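Local coordinates for 2-keto acid:ferredoxin oxidoreductase subunit alpha (Pyrococcus furiosus, PDB 4WBX) that probably serves as the alpha subunit of a 2-oxoglutarate:ferredoxin oxidoreductase, which makes succinyl-CoA from 2-oxoglutarate and CoA while reducing ferredoxin, at the interface of chains A and B. Sequence-based numbering; all coordinates share one arbitrary frame. Chains: chain A/B, 2-keto acid:ferredoxin oxidoreductase subunit alpha.

The interface of chains A and B. Residues chain A 81, 85, 105, 108; chain B 68-70.
A mainly apolar patch joins two copies of the alpha subunit and forms part of a two-fold symmetric interface. It may help hold the copies together, although the structure alone does not show this pairing in the native KorABCD complex. A:Tyr108 hides 58 Å² of its surface here. Its CG lies anti to the backbone N (chi1 175°), which sends the ring out towards the strand. The backbone carbonyl O of B:Gln69 lies above the ring plane, out past the rim, 3.2 Å from CE1. The phenol OH reaches B:Ile68, 3.4 Å from the methyl CG2. On the same side of the plane, the methyl CE of B:Met70 lies beyond the CD2-CE2 bond, 3.9 Å from CE2. Residues 68-70 of chain B thus border one face of the ring. The B:Met70 methyl also reaches A:Ile81, 4.0 Å from CG2. The other branch of B:Ile68 reaches A:Trp85: its methyl CD1 lies off the indole plane, past the rim, 3.4 Å from the indole CD1. A:Ile81 CG2 lies at the edge of that indole, in its plane, and probably helps fix its tilt. An alanine in place of A:Tyr108 would probably leave B:Ile68 CG2 and the B:Met70 methyl without their aromatic partner and open a gap beside the strand. A:Ile81 and A:Trp85 lie on helix 73-85, A:Tyr108 on helix 103-111. B:Ile68 and B:Gln69 end strand 66-69, and B:Met70 begins the loop before helix 73-85.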
# COMPACT_ATOMS: atom_id res chain seq x y z
N ILE A 81 5.12 13.83 5.90
CA ILE A 81 6.06 13.54 6.99
C ILE A 81 7.49 13.81 6.53
O ILE A 81 8.28 14.43 7.26
CB ILE A 81 5.97 12.08 7.49
CG1 ILE A 81 4.67 11.88 8.27
CG2 ILE A 81 7.16 11.76 8.38
CD1 ILE A 81 4.17 10.45 8.31
N TRP A 85 10.09 16.78 7.86
CA TRP A 85 11.45 16.51 8.32
C TRP A 85 12.53 17.25 7.55
O TRP A 85 13.54 17.61 8.13
CB TRP A 85 11.73 15.01 8.30
CG TRP A 85 11.19 14.43 9.54
CD1 TRP A 85 10.07 13.65 9.68
CD2 TRP A 85 11.68 14.67 10.85
NE1 TRP A 85 9.86 13.37 11.00
CE2 TRP A 85 10.84 13.99 11.74
CE3 TRP A 85 12.76 15.39 11.36
CZ2 TRP A 85 11.05 14.00 13.11
CZ3 TRP A 85 12.97 15.41 12.70
CH2 TRP A 85 12.12 14.73 13.56
N ASN A 105 1.36 5.48 9.15
CA ASN A 105 2.19 6.67 9.04
C ASN A 105 1.84 7.78 10.03
O ASN A 105 2.72 8.54 10.44
CB ASN A 105 2.11 7.20 7.61
CG ASN A 105 2.95 6.36 6.66
OD1 ASN A 105 4.00 5.88 7.05
ND2 ASN A 105 2.49 6.17 5.43
N TYR A 108 3.26 6.57 13.16
CA TYR A 108 4.68 6.80 13.03
C TYR A 108 5.04 8.26 13.31
O TYR A 108 6.07 8.54 13.95
CB TYR A 108 5.17 6.39 11.63
CG TYR A 108 6.62 6.74 11.45
CD1 TYR A 108 7.62 5.84 11.80
CD2 TYR A 108 6.99 7.99 10.97
CE1 TYR A 108 8.95 6.17 11.66
CE2 TYR A 108 8.32 8.33 10.84
CZ TYR A 108 9.29 7.42 11.19
OH TYR A 108 10.61 7.78 11.04
N ILE B 68 14.78 8.22 8.31
CA ILE B 68 13.38 7.97 8.62
C ILE B 68 13.06 6.49 8.42
O ILE B 68 13.03 5.99 7.30
CB ILE B 68 12.45 8.84 7.75
CG1 ILE B 68 12.36 10.25 8.34
CG2 ILE B 68 11.04 8.27 7.67
CD1 ILE B 68 11.19 11.07 7.81
N GLN B 69 12.83 5.78 9.51
CA GLN B 69 12.64 4.34 9.42
C GLN B 69 11.22 4.01 9.04
O GLN B 69 10.34 3.92 9.90
CB GLN B 69 13.01 3.67 10.73
CG GLN B 69 12.68 2.20 10.77
CD GLN B 69 13.22 1.51 12.00
OE1 GLN B 69 14.42 1.55 12.26
NE2 GLN B 69 12.33 0.88 12.77
N MET B 70 10.96 3.86 7.75
CA MET B 70 9.60 3.57 7.35
C MET B 70 9.39 2.11 7.00
O MET B 70 10.12 1.51 6.21
CB MET B 70 9.16 4.46 6.19
CG MET B 70 8.02 5.39 6.60
SD MET B 70 7.92 6.92 5.65
CE MET B 70 7.65 8.06 7.00